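Local atomic coordinates of ferredoxin--NADP reductase, apicoplast (Plasmodium falciparum, PDB entry 3JQQ), a protein that catalyses reversible electron transfer between ferredoxin and NADP(H) through bound FAD in the apicoplast, and may serve the last step of isoprenoid precursor synthesis. Residues Cys54-Tyr59 with Gly136-Phe141; Tyr36-Asn41 with Val116-His121. The protein carries 1 engineered substitution. One frame throughout, in Å; residues are numbered along the deposited sequence.

Contact 1: Cys54-Tyr59 with Gly136-Phe141; sequences CGIIPY and GYCSGF. With FAD (flavin-adenine dinucleotide), chain I.
A water bridges Pro58 and Tyr137: it accepts from Tyr137 OH at 2.6 Å and donates to Pro58 O at 3.0 Å. A second water joins Tyr59 OH to Tyr137 O. No direct hydrogen bond links the segments; ring faces and hydrocarbon make up most of the remainder. Pro58 meets the tyrosine crosswise, its CG 3.5 Å from Tyr137 CE2, and also touches CB of Cys138. Phe141 CG stands anti to its backbone N (chi1 162°), and one face of the ring is turned to the chain at Pro58 and Tyr59. Pro58 CA makes a CH-pi contact over the centre of that ring, and Tyr59 N sits above the same face, offset toward the rim. Ile56 reaches the ring obliquely, with CG2 4.0 Å from Phe141 CE2. Tyr59 and Phe141 run past each other in opposite directions and form an edge-to-face pair, the edge of Phe141 turned to the face of Tyr59 with the planes at 60°. Phe141 CB rests over that same tyrosine face, 3.6 Å from Tyr59 CE2. Tyr59, Tyr137 and Phe141 thus make an aromatic cluster beside the first turn of the helix, which is closed by a bond from Gly140 N to Gly136 O. At the helix start, FAD O2P takes both the backbone N and the side chain of Ser139, with OG at 2.6 Å. Cys138 N donates almost straight to FAD O1P (2.9 Å, 173°), while Tyr137 N serves FAD O2A on the other phosphate. Ser139 OG also meets His121 N, so one hydroxyl joins helix, strand and cofactor. A helix N-terminus may help offset the phosphate charge, an arrangement characteristic of the pyrophosphate site in the FAD-binding domain of ferredoxin-NADP reductases.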
ATOM      1  N   CYS B  54      -3.640  17.385   1.841  1.00 20.81           N
ATOM      2  CA  CYS B  54      -4.293  17.780   3.069  1.00 20.87           C
ATOM      3  C   CYS B  54      -4.503  16.512   3.868  1.00 21.04           C
ATOM      4  O   CYS B  54      -4.418  15.410   3.328  1.00 21.14           O
ATOM      5  CB  CYS B  54      -5.638  18.447   2.777  1.00 20.84           C
ATOM      6  SG  CYS B  54      -6.766  17.429   1.793  1.00 20.44           S
ATOM      7  N   GLY B  55      -4.757  16.666   5.158  1.00 21.34           N
ATOM      8  CA  GLY B  55      -5.160  15.540   5.976  1.00 21.64           C
ATOM      9  C   GLY B  55      -6.656  15.629   6.218  1.00 22.00           C
ATOM     10  O   GLY B  55      -7.213  16.720   6.349  1.00 22.03           O
ATOM     11  N   ILE B  56      -7.314  14.479   6.247  1.00 22.25           N
ATOM     12  CA  ILE B  56      -8.706  14.419   6.651  1.00 22.61           C
ATOM     13  C   ILE B  56      -8.769  13.625   7.947  1.00 23.06           C
ATOM     14  O   ILE B  56      -8.203  12.536   8.034  1.00 23.08           O
ATOM     15  CB  ILE B  56      -9.587  13.737   5.588  1.00 22.37           C
ATOM     16  CG1 ILE B  56      -9.703  14.613   4.334  1.00 22.42           C
ATOM     17  CG2 ILE B  56     -10.968  13.443   6.150  1.00 22.48           C
ATOM     18  CD1 ILE B  56     -10.426  13.943   3.180  1.00 21.35           C
ATOM     19  N   ILE B  57      -9.434  14.177   8.958  1.00 23.75           N
ATOM     20  CA  ILE B  57      -9.623  13.465  10.220  1.00 24.50           C
ATOM     21  C   ILE B  57     -11.018  12.856  10.279  1.00 25.20           C
ATOM     22  O   ILE B  57     -11.998  13.563  10.497  1.00 25.14           O
ATOM     23  CB  ILE B  57      -9.433  14.386  11.443  1.00 24.41           C
ATOM     24  CG1 ILE B  57      -8.072  15.078  11.390  1.00 24.27           C
ATOM     25  CG2 ILE B  57      -9.581  13.590  12.737  1.00 24.19           C
ATOM     26  CD1 ILE B  57      -7.950  16.241  12.353  1.00 24.25           C
ATOM     27  N   PRO B  58     -11.109  11.534  10.091  1.00 26.14           N
ATOM     28  CA  PRO B  58     -12.404  10.860  10.077  1.00 26.95           C
ATOM     29  C   PRO B  58     -13.121  10.964  11.421  1.00 28.11           C
ATOM     30  O   PRO B  58     -12.491  10.830  12.471  1.00 27.96           O
ATOM     31  CB  PRO B  58     -12.043   9.396   9.788  1.00 26.85           C
ATOM     32  CG  PRO B  58     -10.617   9.406   9.326  1.00 26.47           C
ATOM     33  CD  PRO B  58      -9.985  10.592   9.970  1.00 26.17           C
ATOM     34  N   TYR B  59     -14.428  11.210  11.374  1.00 29.55           N
ATOM     35  CA  TYR B  59     -15.282  11.220  12.564  1.00 31.19           C
ATOM     36  C   TYR B  59     -14.925  12.288  13.608  1.00 32.53           C
ATOM     37  O   TYR B  59     -15.319  12.175  14.771  1.00 32.59           O
ATOM     38  CB  TYR B  59     -15.321   9.831  13.214  1.00 30.96           C
ATOM     39  CG  TYR B  59     -15.704   8.714  12.262  1.00 30.91           C
ATOM     40  CD1 TYR B  59     -17.032   8.490  11.912  1.00 30.45           C
ATOM     41  CD2 TYR B  59     -14.733   7.883  11.713  1.00 30.44           C
ATOM     42  CE1 TYR B  59     -17.381   7.470  11.041  1.00 30.34           C
ATOM     43  CE2 TYR B  59     -15.072   6.863  10.844  1.00 30.38           C
ATOM     44  CZ  TYR B  59     -16.397   6.660  10.511  1.00 30.37           C
ATOM     45  OH  TYR B  59     -16.729   5.644   9.647  1.00 30.15           O
ATOM     46  N   GLY B 136     -11.882   0.475   5.038  1.00 26.81           N
ATOM     47  CA  GLY B 136     -10.784   1.177   5.685  1.00 25.67           C
ATOM     48  C   GLY B 136     -11.383   2.148   6.685  1.00 24.89           C
ATOM     49  O   GLY B 136     -12.595   2.365   6.694  1.00 24.78           O
ATOM     50  N   TYR B 137     -10.543   2.735   7.529  1.00 24.09           N
ATOM     51  CA  TYR B 137     -11.029   3.643   8.575  1.00 23.30           C
ATOM     52  C   TYR B 137     -11.607   4.932   7.992  1.00 22.44           C
ATOM     53  O   TYR B 137     -12.767   5.266   8.236  1.00 22.17           O
ATOM     54  CB  TYR B 137      -9.916   3.950   9.582  1.00 23.52           C
ATOM     55  CG  TYR B 137     -10.320   4.907  10.681  1.00 24.39           C
ATOM     56  CD1 TYR B 137     -11.328   4.581  11.578  1.00 25.22           C
ATOM     57  CD2 TYR B 137      -9.681   6.131  10.829  1.00 25.38           C
ATOM     58  CE1 TYR B 137     -11.694   5.452  12.589  1.00 26.22           C
ATOM     59  CE2 TYR B 137     -10.039   7.008  11.836  1.00 26.10           C
ATOM     60  CZ  TYR B 137     -11.046   6.665  12.712  1.00 26.52           C
ATOM     61  OH  TYR B 137     -11.404   7.533  13.715  1.00 27.60           O
ATOM     62  N   CYS B 138     -10.795   5.650   7.216  1.00 21.43           N
ATOM     63  CA  CYS B 138     -11.267   6.847   6.531  1.00 20.48           C
ATOM     64  C   CYS B 138     -12.204   6.491   5.371  1.00 19.81           C
ATOM     65  O   CYS B 138     -13.201   7.170   5.141  1.00 19.50           O
ATOM     66  CB  CYS B 138     -10.083   7.679   6.031  1.00 20.48           C
ATOM     67  SG  CYS B 138     -10.518   9.328   5.436  1.00 20.79           S
ATOM     68  N   SER B 139     -11.887   5.419   4.648  1.00 19.14           N
ATOM     69  CA  SER B 139     -12.705   4.994   3.509  1.00 18.67           C
ATOM     70  C   SER B 139     -14.189   4.870   3.859  1.00 18.67           C
ATOM     71  O   SER B 139     -15.051   5.326   3.107  1.00 18.40           O
ATOM     72  CB  SER B 139     -12.192   3.672   2.936  1.00 18.28           C
ATOM     73  OG  SER B 139     -10.851   3.802   2.507  1.00 17.96           O
ATOM     74  N   GLY B 140     -14.481   4.243   4.996  1.00 18.81           N
ATOM     75  CA  GLY B 140     -15.862   4.071   5.437  1.00 19.23           C
ATOM     76  C   GLY B 140     -16.508   5.397   5.795  1.00 19.53           C
ATOM     77  O   GLY B 140     -17.696   5.605   5.545  1.00 19.51           O
ATOM     78  N   PHE B 141     -15.732   6.295   6.383  1.00 19.95           N
ATOM     79  CA  PHE B 141     -16.211   7.627   6.730  1.00 20.45           C
ATOM     80  C   PHE B 141     -16.587   8.414   5.476  1.00 20.93           C
ATOM     81  O   PHE B 141     -17.640   9.050   5.428  1.00 21.01           O
ATOM     82  CB  PHE B 141     -15.149   8.358   7.564  1.00 20.32           C
ATOM     83  CG  PHE B 141     -15.321   9.853   7.621  1.00 20.01           C
ATOM     84  CD1 PHE B 141     -16.279  10.431   8.440  1.00 19.42           C
ATOM     85  CD2 PHE B 141     -14.495  10.681   6.877  1.00 19.76           C
ATOM     86  CE1 PHE B 141     -16.422  11.806   8.500  1.00 18.78           C
ATOM     87  CE2 PHE B 141     -14.635  12.056   6.930  1.00 19.07           C
ATOM     88  CZ  PHE B 141     -15.599  12.619   7.742  1.00 18.81           C
TER
HETATM   89  PA  FAD I 415      -6.903   2.030   6.799  1.00 21.71           P
HETATM   90  O1A FAD I 415      -5.825   2.954   7.313  1.00 21.33           O
HETATM   91  O2A FAD I 415      -7.997   1.854   7.826  1.00 21.56           O
HETATM   92  O5B FAD I 415      -6.264   0.615   6.359  1.00 22.00           O
HETATM   93  C5B FAD I 415      -5.326   0.546   5.306  1.00 22.00           C
HETATM   94  C4B FAD I 415      -5.634  -0.633   4.386  1.00 22.24           C
HETATM   95  O4B FAD I 415      -5.728  -1.837   5.128  1.00 22.13           O
HETATM   96  C3B FAD I 415      -6.964  -0.450   3.679  1.00 22.19           C
HETATM   97  O3B FAD I 415      -6.849  -0.973   2.377  1.00 22.52           O
HETATM   98  C2B FAD I 415      -7.925  -1.303   4.480  1.00 21.92           C
HETATM   99  O2B FAD I 415      -8.923  -1.856   3.652  1.00 22.04           O
HETATM  100  C1B FAD I 415      -7.034  -2.384   5.068  1.00 21.21           C
HETATM  101  N9A FAD I 415      -7.462  -2.788   6.420  1.00 19.85           N
HETATM  102  C8A FAD I 415      -7.677  -1.974   7.500  1.00 19.80           C
HETATM  103  N7A FAD I 415      -8.048  -2.745   8.552  1.00 19.01           N
HETATM  104  C5A FAD I 415      -8.066  -4.036   8.156  1.00 18.58           C
HETATM  105  C6A FAD I 415      -8.371  -5.217   8.823  1.00 18.43           C
HETATM  106  N6A FAD I 415      -8.812  -5.185  10.078  1.00 17.36           N
HETATM  107  N1A FAD I 415      -8.302  -6.413   8.140  1.00 18.24           N
HETATM  108  C2A FAD I 415      -7.933  -6.429   6.811  1.00 18.69           C
HETATM  109  N3A FAD I 415      -7.635  -5.252   6.158  1.00 18.89           N
HETATM  110  C4A FAD I 415      -7.700  -4.075   6.820  1.00 18.93           C
HETATM  111  N1  FAD I 415      -5.372   7.982  -0.999  1.00 16.12           N
HETATM  112  C2  FAD I 415      -6.378   8.352  -1.862  1.00 16.76           C
HETATM  113  O2  FAD I 415      -7.380   7.642  -1.958  1.00 17.03           O
HETATM  114  N3  FAD I 415      -6.261   9.508  -2.610  1.00 16.68           N
HETATM  115  C4  FAD I 415      -5.135  10.295  -2.501  1.00 16.38           C
HETATM  116  O4  FAD I 415      -5.032  11.322  -3.169  1.00 16.94           O
HETATM  117  C4X FAD I 415      -4.118   9.922  -1.632  1.00 16.23           C
HETATM  118  N5  FAD I 415      -2.990  10.707  -1.518  1.00 15.80           N
HETATM  119  C5X FAD I 415      -1.989  10.324  -0.651  1.00 15.04           C
HETATM  120  C6  FAD I 415      -0.852  11.117  -0.538  1.00 14.26           C
HETATM  121  C7  FAD I 415       0.165  10.749   0.330  1.00 13.99           C
HETATM  122  C7M FAD I 415       1.392  11.608   0.450  1.00 13.96           C
HETATM  123  C8  FAD I 415       0.037   9.583   1.086  1.00 13.77           C
HETATM  124  C8M FAD I 415       1.128   9.161   2.031  1.00 13.19           C
HETATM  125  C9  FAD I 415      -1.100   8.793   0.969  1.00 13.65           C
HETATM  126  C9A FAD I 415      -2.117   9.155   0.102  1.00 14.24           C
HETATM  127  N10 FAD I 415      -3.252   8.366  -0.001  1.00 14.95           N
HETATM  128  C10 FAD I 415      -4.243   8.757  -0.879  1.00 15.59           C
HETATM  129  C1' FAD I 415      -3.496   7.196   0.932  1.00 14.55           C
HETATM  130  C2' FAD I 415      -4.520   7.531   2.025  1.00 15.12           C
HETATM  131  O2' FAD I 415      -3.964   8.486   2.895  1.00 15.04           O
HETATM  132  C3' FAD I 415      -4.966   6.358   2.911  1.00 15.30           C
HETATM  133  O3' FAD I 415      -3.866   5.548   3.263  1.00 15.78           O
HETATM  134  C4' FAD I 415      -6.070   5.499   2.296  1.00 15.74           C
HETATM  135  O4' FAD I 415      -7.235   6.281   2.166  1.00 14.55           O
HETATM  136  C5' FAD I 415      -6.390   4.312   3.200  1.00 16.35           C
HETATM  137  O5' FAD I 415      -6.831   4.829   4.433  1.00 17.77           O
HETATM  138  P   FAD I 415      -7.998   4.117   5.283  1.00 19.58           P
HETATM  139  O1P FAD I 415      -8.082   4.753   6.651  1.00 19.41           O
HETATM  140  O2P FAD I 415      -9.330   4.183   4.570  1.00 18.84           O
HETATM  141  O3P FAD I 415      -7.504   2.592   5.415  1.00 20.42           O
HETATM  142  O   HOH W   1      -9.918   9.712  13.647  1.00 31.96           O
HETATM  143  O   HOH W   2     -14.911   4.032   8.985  1.00 30.15           O

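Contact 2: Tyr36-Asn41 with Val116-His121; sequences YHLEIN and VAIKIH. With FAD (flavin-adenine dinucleotide), chain I.
Tyr36 and Ile118 form a hydrogen-bonded pair between adjacent antiparallel strands of the FAD-binding beta-barrel, a clear example of a strand that serves a neighbour on one edge and a cofactor on the other. Tyr36 N donates to Ile118 O at 2.9 Å, and Ile118 N returns the bond to Tyr36 O. Next comes the non-hydrogen-bonded pair His37 and Ala117; beyond it Leu38 N reaches Val116 O at 2.8 Å. From CB, the Tyr36 side chain sets CG beside its own backbone N, anti to the carbonyl carbon (chi1 -69°). One side of the ring then meets Ile120: CG1 lies in the ring plane, at the edge, 3.7 Å from Tyr36 CD1 and 3.9 Å from Tyr36 CE1. At the tip, Tyr36 OH is hydrogen-bonded to Glu34, and Lys23 makes a cation-pi contact with the ring. On the same face of the sheet, Leu38 CD1 touches Ile118 CD1 at 3.9 Å. Lys119, an NADP(+)-binding residue, forms a salt bridge through NZ with the bound adenosine-2'-5'-diphosphate and a hydrogen bond with Asn33. The flavin takes the backbone edge facing away from Tyr36: FAD N3 donates to Ala117 O at 2.8 Å, and Lys119 N donates to FAD O2 at 3.0 Å.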
ATOM      1  N   TYR B  36     -14.278   8.429  -4.881  1.00 20.18           N
ATOM      2  CA  TYR B  36     -15.124   9.607  -4.831  1.00 19.75           C
ATOM      3  C   TYR B  36     -14.316  10.893  -4.932  1.00 19.75           C
ATOM      4  O   TYR B  36     -13.292  11.060  -4.265  1.00 19.88           O
ATOM      5  CB  TYR B  36     -16.000   9.594  -3.568  1.00 19.63           C
ATOM      6  CG  TYR B  36     -17.056   8.513  -3.609  1.00 19.09           C
ATOM      7  CD1 TYR B  36     -16.859   7.294  -2.971  1.00 19.16           C
ATOM      8  CD2 TYR B  36     -18.237   8.697  -4.318  1.00 19.08           C
ATOM      9  CE1 TYR B  36     -17.818   6.293  -3.024  1.00 18.59           C
ATOM     10  CE2 TYR B  36     -19.203   7.702  -4.378  1.00 18.81           C
ATOM     11  CZ  TYR B  36     -18.983   6.502  -3.729  1.00 18.79           C
ATOM     12  OH  TYR B  36     -19.933   5.510  -3.782  1.00 18.99           O
ATOM     13  N   HIS B  37     -14.778  11.782  -5.802  1.00 19.60           N
ATOM     14  CA  HIS B  37     -14.240  13.126  -5.920  1.00 19.42           C
ATOM     15  C   HIS B  37     -15.033  14.032  -4.989  1.00 19.44           C
ATOM     16  O   HIS B  37     -16.246  14.176  -5.142  1.00 19.16           O
ATOM     17  CB  HIS B  37     -14.370  13.602  -7.368  1.00 19.36           C
ATOM     18  CG  HIS B  37     -14.221  15.082  -7.546  1.00 19.51           C
ATOM     19  ND1 HIS B  37     -12.993  15.700  -7.651  1.00 19.81           N
ATOM     20  CD2 HIS B  37     -15.147  16.064  -7.667  1.00 19.64           C
ATOM     21  CE1 HIS B  37     -13.168  16.999  -7.821  1.00 19.95           C
ATOM     22  NE2 HIS B  37     -14.465  17.246  -7.834  1.00 20.07           N
ATOM     23  N   LEU B  38     -14.355  14.624  -4.010  1.00 19.60           N
ATOM     24  CA  LEU B  38     -15.016  15.510  -3.059  1.00 19.99           C
ATOM     25  C   LEU B  38     -14.740  16.969  -3.392  1.00 20.50           C
ATOM     26  O   LEU B  38     -13.585  17.375  -3.494  1.00 20.57           O
ATOM     27  CB  LEU B  38     -14.539  15.228  -1.629  1.00 19.70           C
ATOM     28  CG  LEU B  38     -14.741  13.841  -1.014  1.00 19.65           C
ATOM     29  CD1 LEU B  38     -14.149  13.788   0.386  1.00 19.02           C
ATOM     30  CD2 LEU B  38     -16.220  13.472  -0.980  1.00 19.12           C
ATOM     31  N   GLU B  39     -15.795  17.759  -3.564  1.00 21.32           N
ATOM     32  CA  GLU B  39     -15.628  19.204  -3.613  1.00 22.24           C
ATOM     33  C   GLU B  39     -15.826  19.742  -2.202  1.00 22.52           C
ATOM     34  O   GLU B  39     -16.835  19.458  -1.556  1.00 22.60           O
ATOM     35  CB  GLU B  39     -16.596  19.865  -4.605  1.00 22.43           C
ATOM     36  CG  GLU B  39     -16.136  21.260  -5.044  1.00 23.57           C
ATOM     37  CD  GLU B  39     -17.025  21.893  -6.103  1.00 25.12           C
ATOM     38  OE1 GLU B  39     -17.585  21.156  -6.943  1.00 26.09           O
ATOM     39  OE2 GLU B  39     -17.152  23.138  -6.097  1.00 25.59           O
ATOM     40  N   ILE B  40     -14.846  20.501  -1.719  1.00 22.92           N
ATOM     41  CA  ILE B  40     -14.838  20.949  -0.332  1.00 23.19           C
ATOM     42  C   ILE B  40     -14.735  22.467  -0.200  1.00 23.52           C
ATOM     43  O   ILE B  40     -13.828  23.090  -0.745  1.00 23.47           O
ATOM     44  CB  ILE B  40     -13.700  20.283   0.458  1.00 23.21           C
ATOM     45  CG1 ILE B  40     -13.962  18.780   0.603  1.00 22.97           C
ATOM     46  CG2 ILE B  40     -13.549  20.936   1.829  1.00 23.12           C
ATOM     47  CD1 ILE B  40     -12.862  18.031   1.317  1.00 22.60           C
ATOM     48  N   ASN B  41     -15.691  23.055   0.527  1.00 23.92           N
ATOM     49  CA  ASN B  41     -15.691  24.488   0.802  1.00 24.25           C
ATOM     50  C   ASN B  41     -14.966  24.772   2.111  1.00 24.53           C
ATOM     51  O   ASN B  41     -15.395  24.339   3.182  1.00 24.37           O
ATOM     52  CB  ASN B  41     -17.122  25.031   0.847  1.00 24.30           C
ATOM     53  CG  ASN B  41     -17.177  26.552   0.925  1.00 24.75           C
ATOM     54  OD1 ASN B  41     -16.542  27.176   1.780  1.00 24.71           O
ATOM     55  ND2 ASN B  41     -17.950  27.168   0.031  1.00 25.15           N
ATOM     56  N   VAL B 116     -10.405  16.605  -4.018  1.00 22.80           N
ATOM     57  CA  VAL B 116      -9.706  15.448  -3.493  1.00 21.73           C
ATOM     58  C   VAL B 116     -10.370  14.201  -4.065  1.00 20.95           C
ATOM     59  O   VAL B 116     -11.594  14.157  -4.199  1.00 20.69           O
ATOM     60  CB  VAL B 116      -9.762  15.414  -1.953  1.00 21.83           C
ATOM     61  CG1 VAL B 116     -10.013  13.998  -1.456  1.00 21.93           C
ATOM     62  CG2 VAL B 116      -8.481  15.996  -1.357  1.00 21.74           C
ATOM     63  N   ALA B 117      -9.567  13.206  -4.431  1.00 20.01           N
ATOM     64  CA  ALA B 117     -10.101  11.944  -4.936  1.00 19.40           C
ATOM     65  C   ALA B 117      -9.697  10.801  -4.019  1.00 19.03           C
ATOM     66  O   ALA B 117      -8.508  10.540  -3.821  1.00 19.07           O
ATOM     67  CB  ALA B 117      -9.628  11.687  -6.354  1.00 19.34           C
ATOM     68  N   ILE B 118     -10.693  10.121  -3.465  1.00 18.72           N
ATOM     69  CA  ILE B 118     -10.456   9.109  -2.444  1.00 18.41           C
ATOM     70  C   ILE B 118     -10.963   7.739  -2.866  1.00 18.35           C
ATOM     71  O   ILE B 118     -12.157   7.543  -3.090  1.00 18.23           O
ATOM     72  CB  ILE B 118     -11.117   9.502  -1.108  1.00 18.38           C
ATOM     73  CG1 ILE B 118     -10.559  10.837  -0.614  1.00 18.29           C
ATOM     74  CG2 ILE B 118     -10.907   8.413  -0.061  1.00 18.26           C
ATOM     75  CD1 ILE B 118     -11.156  11.297   0.689  1.00 18.41           C
ATOM     76  N   LYS B 119     -10.034   6.798  -2.980  1.00 18.53           N
ATOM     77  CA  LYS B 119     -10.355   5.403  -3.238  1.00 18.93           C
ATOM     78  C   LYS B 119     -10.918   4.794  -1.959  1.00 19.13           C
ATOM     79  O   LYS B 119     -10.378   5.000  -0.874  1.00 19.00           O
ATOM     80  CB  LYS B 119      -9.090   4.658  -3.676  1.00 18.95           C
ATOM     81  CG  LYS B 119      -9.297   3.217  -4.152  1.00 19.59           C
ATOM     82  CD  LYS B 119      -7.944   2.539  -4.368  1.00 20.62           C
ATOM     83  CE  LYS B 119      -8.067   1.024  -4.528  1.00 21.83           C
ATOM     84  NZ  LYS B 119      -8.146   0.597  -5.958  1.00 22.31           N
ATOM     85  N   ILE B 120     -12.022   4.065  -2.086  1.00 19.89           N
ATOM     86  CA  ILE B 120     -12.645   3.424  -0.936  1.00 20.61           C
ATOM     87  C   ILE B 120     -12.114   2.005  -0.799  1.00 21.80           C
ATOM     88  O   ILE B 120     -12.376   1.150  -1.643  1.00 21.79           O
ATOM     89  CB  ILE B 120     -14.175   3.413  -1.050  1.00 20.39           C
ATOM     90  CG1 ILE B 120     -14.705   4.841  -1.218  1.00 19.91           C
ATOM     91  CG2 ILE B 120     -14.805   2.746   0.164  1.00 19.76           C
ATOM     92  CD1 ILE B 120     -14.256   5.799  -0.126  1.00 18.53           C
ATOM     93  N   HIS B 121     -11.346   1.776   0.260  1.00 23.24           N
ATOM     94  CA  HIS B 121     -10.714   0.486   0.504  1.00 24.88           C
ATOM     95  C   HIS B 121     -11.672  -0.484   1.196  1.00 25.83           C
ATOM     96  O   HIS B 121     -12.334  -0.127   2.168  1.00 25.80           O
ATOM     97  CB  HIS B 121      -9.441   0.682   1.334  1.00 24.84           C
ATOM     98  CG  HIS B 121      -8.383   1.478   0.632  1.00 25.54           C
ATOM     99  ND1 HIS B 121      -7.281   0.894   0.046  1.00 26.31           N
ATOM    100  CD2 HIS B 121      -8.269   2.808   0.404  1.00 26.10           C
ATOM    101  CE1 HIS B 121      -6.530   1.831  -0.506  1.00 26.38           C
ATOM    102  NE2 HIS B 121      -7.106   3.001  -0.302  1.00 26.13           N
TER
HETATM  103  PA  FAD I 415      -6.903   2.030   6.799  1.00 21.71           P
HETATM  104  O1A FAD I 415      -5.825   2.954   7.313  1.00 21.33           O
HETATM  105  O2A FAD I 415      -7.997   1.854   7.826  1.00 21.56           O
HETATM  106  O5B FAD I 415      -6.264   0.615   6.359  1.00 22.00           O
HETATM  107  C5B FAD I 415      -5.326   0.546   5.306  1.00 22.00           C
HETATM  108  C4B FAD I 415      -5.634  -0.633   4.386  1.00 22.24           C
HETATM  109  O4B FAD I 415      -5.728  -1.837   5.128  1.00 22.13           O
HETATM  110  C3B FAD I 415      -6.964  -0.450   3.679  1.00 22.19           C
HETATM  111  O3B FAD I 415      -6.849  -0.973   2.377  1.00 22.52           O
HETATM  112  C2B FAD I 415      -7.925  -1.303   4.480  1.00 21.92           C
HETATM  113  O2B FAD I 415      -8.923  -1.856   3.652  1.00 22.04           O
HETATM  114  C1B FAD I 415      -7.034  -2.384   5.068  1.00 21.21           C
HETATM  115  N9A FAD I 415      -7.462  -2.788   6.420  1.00 19.85           N
HETATM  116  C8A FAD I 415      -7.677  -1.974   7.500  1.00 19.80           C
HETATM  117  N7A FAD I 415      -8.048  -2.745   8.552  1.00 19.01           N
HETATM  118  C5A FAD I 415      -8.066  -4.036   8.156  1.00 18.58           C
HETATM  119  C6A FAD I 415      -8.371  -5.217   8.823  1.00 18.43           C
HETATM  120  N6A FAD I 415      -8.812  -5.185  10.078  1.00 17.36           N
HETATM  121  N1A FAD I 415      -8.302  -6.413   8.140  1.00 18.24           N
HETATM  122  C2A FAD I 415      -7.933  -6.429   6.811  1.00 18.69           C
HETATM  123  N3A FAD I 415      -7.635  -5.252   6.158  1.00 18.89           N
HETATM  124  C4A FAD I 415      -7.700  -4.075   6.820  1.00 18.93           C
HETATM  125  N1  FAD I 415      -5.372   7.982  -0.999  1.00 16.12           N
HETATM  126  C2  FAD I 415      -6.378   8.352  -1.862  1.00 16.76           C
HETATM  127  O2  FAD I 415      -7.380   7.642  -1.958  1.00 17.03           O
HETATM  128  N3  FAD I 415      -6.261   9.508  -2.610  1.00 16.68           N
HETATM  129  C4  FAD I 415      -5.135  10.295  -2.501  1.00 16.38           C
HETATM  130  O4  FAD I 415      -5.032  11.322  -3.169  1.00 16.94           O
HETATM  131  C4X FAD I 415      -4.118   9.922  -1.632  1.00 16.23           C
HETATM  132  N5  FAD I 415      -2.990  10.707  -1.518  1.00 15.80           N
HETATM  133  C5X FAD I 415      -1.989  10.324  -0.651  1.00 15.04           C
HETATM  134  C6  FAD I 415      -0.852  11.117  -0.538  1.00 14.26           C
HETATM  135  C7  FAD I 415       0.165  10.749   0.330  1.00 13.99           C
HETATM  136  C7M FAD I 415       1.392  11.608   0.450  1.00 13.96           C
HETATM  137  C8  FAD I 415       0.037   9.583   1.086  1.00 13.77           C
HETATM  138  C8M FAD I 415       1.128   9.161   2.031  1.00 13.19           C
HETATM  139  C9  FAD I 415      -1.100   8.793   0.969  1.00 13.65           C
HETATM  140  C9A FAD I 415      -2.117   9.155   0.102  1.00 14.24           C
HETATM  141  N10 FAD I 415      -3.252   8.366  -0.001  1.00 14.95           N
HETATM  142  C10 FAD I 415      -4.243   8.757  -0.879  1.00 15.59           C
HETATM  143  C1' FAD I 415      -3.496   7.196   0.932  1.00 14.55           C
HETATM  144  C2' FAD I 415      -4.520   7.531   2.025  1.00 15.12           C
HETATM  145  O2' FAD I 415      -3.964   8.486   2.895  1.00 15.04           O
HETATM  146  C3' FAD I 415      -4.966   6.358   2.911  1.00 15.30           C
HETATM  147  O3' FAD I 415      -3.866   5.548   3.263  1.00 15.78           O
HETATM  148  C4' FAD I 415      -6.070   5.499   2.296  1.00 15.74           C
HETATM  149  O4' FAD I 415      -7.235   6.281   2.166  1.00 14.55           O
HETATM  150  C5' FAD I 415      -6.390   4.312   3.200  1.00 16.35           C
HETATM  151  O5' FAD I 415      -6.831   4.829   4.433  1.00 17.77           O
HETATM  152  P   FAD I 415      -7.998   4.117   5.283  1.00 19.58           P
HETATM  153  O1P FAD I 415      -8.082   4.753   6.651  1.00 19.41           O
HETATM  154  O2P FAD I 415      -9.330   4.183   4.570  1.00 18.84           O
HETATM  155  O3P FAD I 415      -7.504   2.592   5.415  1.00 20.42           O

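Overall arrangement
Both contacts belong to the FAD-binding domain, their centres about 10 Å apart, and illustrate how one sheet and one helix can share a long cofactor. Their segments alternate along the chain: 36-41, 54-59, 116-121, then 136-141. Strands 35-41, 53-56 and 114-123 lie in the same antiparallel sheet, while helix 137-144 packs against it. Contact 2 holds the flavin end of FAD and contact 1 its pyrophosphate. They meet directly where Gly136 N probably bonds to His121 O, and Ile120 packs on Ser139 from the strand side. The helix start and the strand that binds the flavin thus adjoin, consistent with a joint placing of flavin and pyrophosphate.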